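Local coordinates for protein 2',5'-phosphodiesterase 12 (Homo sapiens, PDB 4Z2B) that belongs to the endonuclease/exonuclease/phosphatase family, pairing a DNase I-like two-sheet domain with an N-terminal domain of the E-set clan, at residues A[129-134]-A[418-423]; A[134-139]-A[189-194]; A[336-341]-A[409-414]; A[234-239]-A[288-293]. All blocks are in the same frame, centred on the assembly; numbering follows the deposited sequence.

Interaction 1 of 4, residues A[129-134]-A[418-423]; sequences HLYTKK and VEQVIP
Pro423 turns its CG-CD edge onto one face of the Tyr131 ring. Its CD stands 3.9 Å from the ring centroid of Tyr131 and only 10° off the normal, a CH-pi contact, while Pro423 CG leans toward the phenol end and meets Tyr131 CE1 at 3.6 Å. Near the plane of the ring, at its edge, Gln420 OE1 comes to 3.7 Å from Tyr131 CD2, the amide standing almost upright to the ring (78° between planes). Gln420 gets there on an extended chain, CG pointing opposite the backbone N (chi1 -178°). At the root of the ring, on the same side as Pro423, Ile422 CD1 touches both Tyr131 CB (3.8 Å) and Thr132 CG2 (3.7 Å). One water joins the polar atoms, donating to Tyr131 O (2.7 Å) and to Gln420 OE1 (3.1 Å).

Further out, a type I turn from His129 to Thr132 presents Tyr131, and Thr132 OG1 is hydrogen-bonded to Gly187 O. Gln420 belongs to a classic beta bulge with Glu419 opposite Asp451, whose OD2 accepts a hydrogen bond from Gln420 NE2, consistent with OE1 being the atom that accepts from the water. Arg128, just before the turn, donates to the carbonyls of both Ile422 and Pro423. The contact thus joins the loop ahead of strand 140-147 to the end of strand 416-421, an outer strand of its sheet. Between the two segments the hold is apolar and CH-pi packing plus a single water bridge; the direct polar bonds run instead to Asp451, Gly187 and Arg128, which position the groups that pack.

Interaction 2 of 4, residues A[134-139]-A[189-194]; sequences KVTEDA and NADVIC
The carboxylate of Asp191 turns both its oxygens to the loop 134-139: OD1 has Val135 CG1 at 4.1 Å, and OD2 has Thr136 OG1 at 3.0 Å, an approach too poorly angled to be a hydrogen bond. The other flat group, the amide of Asn189, is directed to Thr132 O through ND2, leaving its CB to pack 3.9 Å from Lys134 C and 4.1 Å from Val135 CG2. The site is a helix-to-strand turn of the DNase I-like fold: Asn189 leaves helix 174-187 with a positive phi of 45°, and the chain then enters strand 192-198, parallel neighbour of strand 140-147, into which the loop itself runs.

Asp191 is buried and heavily bonded. Its OD1 forms a salt bridge with Arg233 NE, its OD2 another with Lys236 NZ and a hydrogen bond with Arg142 N, so the carboxylate is probably kept ionised and its rotation fixed. Lys236 NZ also donates to Thr136 O and Glu137 O, drawing the loop to the same charge. One water joins the two segments, accepting from Thr136 N at 2.8 Å and donating to Asn189 O and to Asp191 OD1, each at 2.7 Å.

Interaction 3 of 4, residues A[336-341]-A[409-414]; sequences PVIFCG and IFIDLN
Two antiparallel strands, 337-341 and 409-412, are neighbours in one of the two sheets of the DNase I-like domain, their axes 168° apart. Phe339 and Phe410 form the hydrogen-bonded pair: Phe339 N reaches Phe410 O at 2.8 Å in the carbonyl plane, and Phe410 N returns to Phe339 O at 2.8 Å, 42° out of the Phe339 carbonyl plane. Asp412 N to Val337 O, 3.1 Å, continues the ladder.

The face carrying Ile338, Cys340, Ile409 and Ile411 looks toward strand 140-147 of the other sheet. There the side chains of Ile338 and Ile409 lie side by side, Ile338 CG2 to Ile409 CG2 4.0 Å, and Cys340 SG rests 4.0 Å from Ile409 CG1. On the other face the phenylalanines meet near their roots, Phe339 CB to Phe410 CB 4.2 Å. Phe339 CG points opposite its backbone N (chi1 -171°), sending the ring off to helix 310-331, whereas the Phe410 ring stacks on Tyr408; Phe343 meets both rings edge-to-face. Asp412 closes the strand with an Asx turn, OD1 accepting from Asn414 N. Backbone bonds set the register, while apolar side chains press one face against the second sheet and, through Val337 and Phe339, the other against helix 310-331.

Interaction 4 of 4, residues A[234-239]-A[288-293]; sequences KSKFSL and STKDSS
Ser235 O is gripped by two donors from opposite faces of its carbonyl plane: Thr289 OG1 at 2.7 Å, standing 46° out of the plane, and Lys290 NZ at 2.9 Å, more nearly in line with the C=O. The hydroxyl is brought there by a chi1 of 59°, which sets Thr289 OG1 between its own backbone N and carbonyl carbon. The same rotation directs the methyl the other way, where Thr289 CG2 packs 3.5 Å from Ser238 OG and also touches the backbone at Phe237. Lys290 reaches back to Ser235 by bending at chi2, and on the way its aliphatic part passes Lys236 CG.

The next carbonyl is equally well supplied. Lys236 O takes a nearly straight bond from Thr289 N at 2.9 Å and a CA-H...O contact from Ser288 CA, and a water donates to it at 2.7 Å. That water is hydrogen-bonded to Ser288 OG as well and lies over one face of the Phe237 ring, toward its rim. Two successive carbonyls thus take their bonds from the loop across from them and from one water.

Phe237 and Ser288 form a non-hydrogen-bonded antiparallel pair where strand 237-246 begins and strand 280-288 ends. The contact thus binds the start of strand 237-246 to the turn, 289-293, between the antiparallel strands 280-288 and 295-302, with Phe237 packed on Leu286.

Overall arrangement
From the N terminus, the loop after helix 125-129 comes first and serves two contacts in succession, interactions 1 and 2 sharing Lys134. Interaction 2 closes a short excursion through strand 140-147 and helix 174-187; interaction 4 then closes the span holding three helices and strand 280-288, and interaction 3 the one from strand 337-342 to strand 403-412. These three follow in series without crossing, and all fall within the long loop that interaction 1 closes at strand 416-421. Interactions 1 and 2 tie the loop to one sheet, while 3 and 4 belong to the other. The sheets meet where Cys194 packs on Cys340, and Val418 touches Ile411.

Interaction 1 of 4, residues A[129-134]-A[418-423]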
# COMPACT_ATOMS: atom_id res chain seq x y z
N HIS A 129 6.10 -12.95 7.52
CA HIS A 129 4.87 -13.68 7.20
C HIS A 129 4.63 -14.83 8.18
O HIS A 129 3.48 -15.25 8.33
CB HIS A 129 4.92 -14.22 5.76
CG HIS A 129 4.58 -13.19 4.73
ND1 HIS A 129 4.69 -13.47 3.38
CD2 HIS A 129 4.12 -11.92 4.88
CE1 HIS A 129 4.31 -12.36 2.75
NE2 HIS A 129 3.96 -11.40 3.60
N LEU A 130 5.70 -15.33 8.87
CA LEU A 130 5.55 -16.39 9.87
C LEU A 130 4.71 -15.91 11.07
O LEU A 130 4.16 -16.74 11.77
CB LEU A 130 6.90 -16.95 10.36
CG LEU A 130 7.79 -17.61 9.27
CD1 LEU A 130 9.11 -18.07 9.88
CD2 LEU A 130 7.05 -18.80 8.58
N TYR A 131 4.59 -14.57 11.27
CA TYR A 131 3.81 -13.94 12.32
C TYR A 131 2.40 -13.56 11.88
O TYR A 131 1.61 -13.12 12.72
CB TYR A 131 4.49 -12.63 12.77
CG TYR A 131 5.76 -12.82 13.55
CD1 TYR A 131 6.99 -12.96 12.90
CD2 TYR A 131 5.75 -12.80 14.94
CE1 TYR A 131 8.17 -13.12 13.62
CE2 TYR A 131 6.94 -12.91 15.67
CZ TYR A 131 8.14 -13.08 15.01
OH TYR A 131 9.31 -13.18 15.72
N THR A 132 2.11 -13.62 10.58
CA THR A 132 0.83 -13.14 10.06
C THR A 132 0.13 -14.21 9.19
O THR A 132 -0.56 -13.87 8.24
CB THR A 132 1.11 -11.85 9.23
OG1 THR A 132 1.92 -12.21 8.12
CG2 THR A 132 1.85 -10.76 10.04
N LYS A 133 0.26 -15.50 9.56
CA LYS A 133 -0.35 -16.58 8.78
C LYS A 133 -1.89 -16.55 8.77
O LYS A 133 -2.51 -17.13 7.87
CB LYS A 133 0.14 -17.93 9.28
CG LYS A 133 1.55 -18.27 8.81
CD LYS A 133 1.96 -19.69 9.18
CE LYS A 133 1.64 -20.70 8.10
NZ LYS A 133 2.28 -22.01 8.34
N LYS A 134 -2.50 -15.84 9.72
CA LYS A 134 -3.95 -15.80 9.80
C LYS A 134 -4.50 -14.41 9.97
O LYS A 134 -3.87 -13.56 10.60
CB LYS A 134 -4.43 -16.64 11.00
CG LYS A 134 -4.19 -18.15 10.86
CD LYS A 134 -5.45 -18.90 10.45
CE LYS A 134 -5.27 -20.41 10.50
NZ LYS A 134 -4.45 -20.93 9.36
N VAL A 418 -1.15 -1.29 21.18
CA VAL A 418 -0.43 -2.23 20.31
C VAL A 418 -0.30 -3.58 21.00
O VAL A 418 0.31 -3.68 22.07
CB VAL A 418 0.96 -1.69 19.90
CG1 VAL A 418 1.62 -2.59 18.87
CG2 VAL A 418 0.85 -0.27 19.39
N GLU A 419 -0.85 -4.61 20.35
CA GLU A 419 -0.84 -6.02 20.79
C GLU A 419 0.36 -6.76 20.22
O GLU A 419 0.88 -7.67 20.87
CB GLU A 419 -2.14 -6.71 20.35
N GLN A 420 0.82 -6.36 19.01
CA GLN A 420 1.97 -6.99 18.35
C GLN A 420 2.56 -6.03 17.31
O GLN A 420 1.82 -5.34 16.63
CB GLN A 420 1.50 -8.30 17.65
CG GLN A 420 2.60 -9.10 16.96
CD GLN A 420 2.16 -10.47 16.51
OE1 GLN A 420 2.86 -11.46 16.75
NE2 GLN A 420 1.06 -10.57 15.79
N VAL A 421 3.88 -6.02 17.22
CA VAL A 421 4.66 -5.32 16.17
C VAL A 421 5.31 -6.44 15.34
O VAL A 421 6.02 -7.26 15.92
CB VAL A 421 5.71 -4.30 16.71
CG1 VAL A 421 6.48 -3.65 15.55
CG2 VAL A 421 5.07 -3.23 17.59
N ILE A 422 5.08 -6.50 14.02
CA ILE A 422 5.69 -7.56 13.19
C ILE A 422 7.15 -7.13 12.97
O ILE A 422 7.39 -6.04 12.45
CB ILE A 422 4.90 -7.82 11.87
CG1 ILE A 422 3.40 -8.08 12.13
CG2 ILE A 422 5.56 -8.93 11.04
CD1 ILE A 422 2.99 -9.19 13.15
N PRO A 423 8.14 -7.91 13.46
CA PRO A 423 9.52 -7.42 13.43
C PRO A 423 10.03 -7.07 12.04
O PRO A 423 9.76 -7.78 11.06
CB PRO A 423 10.35 -8.59 14.03
CG PRO A 423 9.45 -9.76 14.00
CD PRO A 423 8.06 -9.21 14.17
O HOH W 1 1.44 -13.84 15.32

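Interaction 2 of 4, residues A[134-139]-A[189-194]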
# COMPACT_ATOMS: atom_id res chain seq x y z
N LYS A 134 -2.50 -15.84 9.72
CA LYS A 134 -3.95 -15.80 9.80
C LYS A 134 -4.50 -14.41 9.97
O LYS A 134 -3.87 -13.56 10.60
CB LYS A 134 -4.43 -16.64 11.00
CG LYS A 134 -4.19 -18.15 10.86
CD LYS A 134 -5.45 -18.90 10.45
CE LYS A 134 -5.27 -20.41 10.50
NZ LYS A 134 -4.45 -20.93 9.36
N VAL A 135 -5.72 -14.21 9.50
CA VAL A 135 -6.47 -12.97 9.72
C VAL A 135 -6.70 -12.85 11.25
O VAL A 135 -6.95 -13.87 11.89
CB VAL A 135 -7.80 -12.98 8.92
CG1 VAL A 135 -8.71 -11.81 9.32
CG2 VAL A 135 -7.53 -12.98 7.41
N THR A 136 -6.51 -11.65 11.83
CA THR A 136 -6.66 -11.48 13.29
C THR A 136 -8.13 -11.59 13.74
O THR A 136 -9.06 -11.35 12.95
CB THR A 136 -6.08 -10.13 13.78
OG1 THR A 136 -6.73 -9.06 13.11
CG2 THR A 136 -4.57 -10.04 13.64
N GLU A 137 -8.32 -11.89 15.03
CA GLU A 137 -9.65 -11.98 15.66
C GLU A 137 -10.36 -10.61 15.60
O GLU A 137 -9.72 -9.56 15.42
CB GLU A 137 -9.51 -12.47 17.11
N ASP A 138 -11.71 -10.64 15.74
CA ASP A 138 -12.58 -9.47 15.65
C ASP A 138 -12.15 -8.31 16.55
O ASP A 138 -12.44 -7.16 16.22
CB ASP A 138 -14.04 -9.86 15.98
CG ASP A 138 -14.68 -10.78 14.96
OD1 ASP A 138 -14.06 -11.03 13.89
OD2 ASP A 138 -15.81 -11.26 15.22
N ALA A 139 -11.48 -8.59 17.69
CA ALA A 139 -11.04 -7.53 18.61
C ALA A 139 -9.78 -6.81 18.12
O ALA A 139 -9.39 -5.79 18.69
CB ALA A 139 -10.79 -8.12 19.99
N ASN A 189 -2.06 -10.73 5.68
CA ASN A 189 -3.45 -11.01 6.12
C ASN A 189 -3.97 -9.86 7.02
O ASN A 189 -4.43 -10.09 8.15
CB ASN A 189 -3.52 -12.36 6.86
CG ASN A 189 -3.36 -13.48 5.88
OD1 ASN A 189 -4.13 -13.60 4.94
ND2 ASN A 189 -2.28 -14.22 5.99
N ALA A 190 -3.88 -8.63 6.49
CA ALA A 190 -4.15 -7.38 7.23
C ALA A 190 -5.61 -6.92 7.12
O ALA A 190 -6.37 -7.44 6.32
CB ALA A 190 -3.23 -6.28 6.71
N ASP A 191 -5.97 -5.90 7.92
CA ASP A 191 -7.32 -5.34 7.94
C ASP A 191 -7.37 -3.91 7.41
O ASP A 191 -8.40 -3.52 6.85
CB ASP A 191 -7.88 -5.36 9.37
CG ASP A 191 -7.80 -6.73 10.02
OD1 ASP A 191 -8.00 -7.74 9.30
OD2 ASP A 191 -7.49 -6.79 11.23
N VAL A 192 -6.32 -3.12 7.67
CA VAL A 192 -6.20 -1.73 7.23
C VAL A 192 -4.80 -1.56 6.61
O VAL A 192 -3.79 -1.79 7.28
CB VAL A 192 -6.47 -0.72 8.38
CG1 VAL A 192 -6.15 0.70 7.93
CG2 VAL A 192 -7.92 -0.81 8.87
N ILE A 193 -4.74 -1.25 5.32
CA ILE A 193 -3.44 -1.14 4.61
C ILE A 193 -3.34 0.25 4.00
O ILE A 193 -4.13 0.57 3.12
CB ILE A 193 -3.24 -2.25 3.52
CG1 ILE A 193 -3.36 -3.69 4.11
CG2 ILE A 193 -1.89 -2.08 2.84
CD1 ILE A 193 -3.27 -4.81 3.03
N CYS A 194 -2.38 1.07 4.49
CA CYS A 194 -2.16 2.42 3.99
C CYS A 194 -0.88 2.46 3.19
O CYS A 194 0.19 2.15 3.72
CB CYS A 194 -2.13 3.42 5.14
SG CYS A 194 -3.74 3.63 5.94
O HOH W 2 -6.10 -9.45 10.19

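Interaction 3 of 4, residues A[336-341]-A[409-414]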
# COMPACT_ATOMS: atom_id res chain seq x y z
N PRO A 336 -11.61 7.11 17.36
CA PRO A 336 -10.16 6.89 17.42
C PRO A 336 -9.47 7.13 16.07
O PRO A 336 -10.05 6.86 15.01
CB PRO A 336 -10.04 5.42 17.82
CG PRO A 336 -11.34 5.07 18.45
CD PRO A 336 -12.35 5.88 17.71
N VAL A 337 -8.24 7.64 16.14
CA VAL A 337 -7.45 7.93 14.94
C VAL A 337 -6.28 6.96 14.79
O VAL A 337 -5.55 6.65 15.74
CB VAL A 337 -6.95 9.41 14.94
CG1 VAL A 337 -5.88 9.67 13.86
CG2 VAL A 337 -8.13 10.36 14.74
N ILE A 338 -6.11 6.49 13.55
CA ILE A 338 -4.95 5.72 13.06
C ILE A 338 -4.36 6.61 11.96
O ILE A 338 -5.08 6.92 11.02
CB ILE A 338 -5.29 4.29 12.54
CG1 ILE A 338 -5.81 3.38 13.68
CG2 ILE A 338 -4.03 3.67 11.86
CD1 ILE A 338 -6.46 2.07 13.21
N PHE A 339 -3.12 7.06 12.09
CA PHE A 339 -2.54 7.99 11.09
C PHE A 339 -1.26 7.40 10.59
O PHE A 339 -0.22 7.48 11.28
CB PHE A 339 -2.32 9.41 11.71
CG PHE A 339 -1.93 10.53 10.76
CD1 PHE A 339 -1.80 10.32 9.39
CD2 PHE A 339 -1.67 11.81 11.25
CE1 PHE A 339 -1.44 11.36 8.53
CE2 PHE A 339 -1.29 12.85 10.38
CZ PHE A 339 -1.20 12.62 9.02
N CYS A 340 -1.33 6.78 9.39
CA CYS A 340 -0.18 6.17 8.72
C CYS A 340 0.48 7.15 7.81
O CYS A 340 -0.15 8.10 7.33
CB CYS A 340 -0.61 4.94 7.92
SG CYS A 340 -1.41 3.65 8.89
N GLY A 341 1.71 6.84 7.46
CA GLY A 341 2.37 7.55 6.38
C GLY A 341 3.86 7.45 6.30
O GLY A 341 4.51 6.92 7.21
N ILE A 409 3.04 4.53 12.11
CA ILE A 409 1.63 4.25 12.29
C ILE A 409 1.32 4.96 13.59
O ILE A 409 1.65 4.43 14.65
CB ILE A 409 1.28 2.74 12.32
CG1 ILE A 409 1.64 2.11 10.94
CG2 ILE A 409 -0.25 2.53 12.69
CD1 ILE A 409 1.65 0.60 10.94
N PHE A 410 0.82 6.20 13.52
CA PHE A 410 0.52 6.94 14.76
C PHE A 410 -0.86 6.56 15.26
O PHE A 410 -1.79 6.46 14.46
CB PHE A 410 0.61 8.47 14.57
CG PHE A 410 1.98 9.01 14.30
CD1 PHE A 410 2.98 8.97 15.28
CD2 PHE A 410 2.27 9.66 13.10
CE1 PHE A 410 4.25 9.53 15.05
CE2 PHE A 410 3.53 10.25 12.88
CZ PHE A 410 4.52 10.14 13.84
N ILE A 411 -1.02 6.30 16.57
CA ILE A 411 -2.35 5.92 17.06
C ILE A 411 -2.76 6.77 18.22
O ILE A 411 -1.89 7.28 18.94
CB ILE A 411 -2.39 4.41 17.47
CG1 ILE A 411 -1.35 4.08 18.59
CG2 ILE A 411 -2.20 3.51 16.22
CD1 ILE A 411 -1.43 2.66 19.19
N ASP A 412 -4.07 6.94 18.41
CA ASP A 412 -4.63 7.61 19.59
C ASP A 412 -4.30 6.70 20.77
O ASP A 412 -4.88 5.62 20.87
CB ASP A 412 -6.14 7.81 19.43
CG ASP A 412 -6.82 8.45 20.61
OD1 ASP A 412 -6.33 8.28 21.75
OD2 ASP A 412 -7.84 9.12 20.41
N LEU A 413 -3.33 7.08 21.61
CA LEU A 413 -2.85 6.21 22.71
C LEU A 413 -3.94 5.99 23.82
O LEU A 413 -3.81 5.04 24.59
CB LEU A 413 -1.51 6.69 23.30
CG LEU A 413 -1.43 8.09 23.93
CD1 LEU A 413 -1.80 8.05 25.43
CD2 LEU A 413 -0.01 8.65 23.80
N ASN A 414 -4.98 6.81 23.87
CA ASN A 414 -6.07 6.63 24.87
C ASN A 414 -7.13 5.67 24.36
O ASN A 414 -7.83 5.03 25.15
CB ASN A 414 -6.73 7.97 25.18
CG ASN A 414 -5.83 8.91 25.91
OD1 ASN A 414 -5.11 8.52 26.83
ND2 ASN A 414 -5.92 10.17 25.55

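Interaction 4 of 4, residues A[234-239]-A[288-293]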
# COMPACT_ATOMS: atom_id res chain seq x y z
N LYS A 234 -13.17 -6.08 4.17
CA LYS A 234 -14.63 -5.97 4.08
C LYS A 234 -15.38 -6.77 5.16
O LYS A 234 -16.45 -6.35 5.57
CB LYS A 234 -15.12 -6.41 2.69
CG LYS A 234 -14.77 -5.44 1.57
CD LYS A 234 -15.28 -5.95 0.22
CE LYS A 234 -16.77 -5.73 0.02
NZ LYS A 234 -17.30 -6.52 -1.12
N SER A 235 -14.83 -7.91 5.60
CA SER A 235 -15.45 -8.76 6.63
C SER A 235 -15.38 -8.10 8.01
O SER A 235 -16.13 -8.49 8.90
CB SER A 235 -14.76 -10.13 6.68
OG SER A 235 -13.46 -10.08 7.26
N LYS A 236 -14.50 -7.08 8.17
CA LYS A 236 -14.29 -6.40 9.46
C LYS A 236 -14.65 -4.90 9.41
O LYS A 236 -14.95 -4.34 10.45
CB LYS A 236 -12.84 -6.57 9.94
CG LYS A 236 -12.48 -8.04 10.25
CD LYS A 236 -11.03 -8.28 10.72
CE LYS A 236 -10.74 -7.88 12.13
NZ LYS A 236 -9.39 -8.32 12.58
N PHE A 237 -14.61 -4.26 8.23
CA PHE A 237 -14.90 -2.83 8.10
C PHE A 237 -15.69 -2.51 6.85
O PHE A 237 -15.55 -3.18 5.82
CB PHE A 237 -13.59 -2.00 8.08
CG PHE A 237 -12.84 -2.03 9.39
CD1 PHE A 237 -13.31 -1.30 10.49
CD2 PHE A 237 -11.73 -2.84 9.55
CE1 PHE A 237 -12.64 -1.36 11.71
CE2 PHE A 237 -11.04 -2.87 10.77
CZ PHE A 237 -11.51 -2.14 11.84
N SER A 238 -16.50 -1.47 6.95
CA SER A 238 -17.24 -0.85 5.85
C SER A 238 -16.72 0.55 5.73
O SER A 238 -16.35 1.14 6.74
CB SER A 238 -18.74 -0.82 6.12
OG SER A 238 -19.24 -2.14 6.26
N LEU A 239 -16.73 1.11 4.53
CA LEU A 239 -16.33 2.49 4.35
C LEU A 239 -17.56 3.39 4.58
O LEU A 239 -18.60 3.22 3.93
CB LEU A 239 -15.72 2.69 2.95
CG LEU A 239 -15.36 4.12 2.54
CD1 LEU A 239 -14.12 4.63 3.29
CD2 LEU A 239 -15.16 4.20 1.04
N SER A 288 -16.77 -0.61 12.05
CA SER A 288 -16.62 -2.02 12.37
C SER A 288 -17.89 -2.77 11.97
O SER A 288 -18.99 -2.32 12.29
CB SER A 288 -16.34 -2.19 13.86
OG SER A 288 -16.32 -3.57 14.19
N THR A 289 -17.73 -3.89 11.26
CA THR A 289 -18.88 -4.69 10.83
C THR A 289 -19.38 -5.55 12.00
O THR A 289 -20.51 -6.05 11.95
CB THR A 289 -18.51 -5.58 9.64
OG1 THR A 289 -17.43 -6.40 10.05
CG2 THR A 289 -18.16 -4.76 8.37
N LYS A 290 -18.55 -5.74 13.03
CA LYS A 290 -18.86 -6.59 14.19
C LYS A 290 -19.58 -5.80 15.30
O LYS A 290 -20.36 -6.38 16.06
CB LYS A 290 -17.58 -7.24 14.75
CG LYS A 290 -16.63 -7.86 13.70
CD LYS A 290 -17.29 -8.93 12.82
CE LYS A 290 -16.30 -9.61 11.90
NZ LYS A 290 -16.98 -10.42 10.86
N ASP A 291 -19.31 -4.49 15.39
CA ASP A 291 -19.90 -3.60 16.40
C ASP A 291 -20.04 -2.22 15.76
O ASP A 291 -19.07 -1.47 15.71
CB ASP A 291 -19.00 -3.59 17.66
CG ASP A 291 -19.39 -2.65 18.78
OD1 ASP A 291 -20.37 -1.89 18.61
OD2 ASP A 291 -18.70 -2.65 19.82
N SER A 292 -21.24 -1.90 15.27
CA SER A 292 -21.55 -0.64 14.58
C SER A 292 -21.26 0.64 15.42
O SER A 292 -21.23 1.74 14.86
CB SER A 292 -22.99 -0.62 14.10
OG SER A 292 -23.89 -0.61 15.20
N SER A 293 -21.03 0.51 16.73
CA SER A 293 -20.72 1.65 17.60
C SER A 293 -19.20 1.97 17.54
O SER A 293 -18.76 2.96 18.14
CB SER A 293 -21.15 1.35 19.05
OG SER A 293 -20.22 0.53 19.74
O HOH W 3 -14.18 -4.67 12.97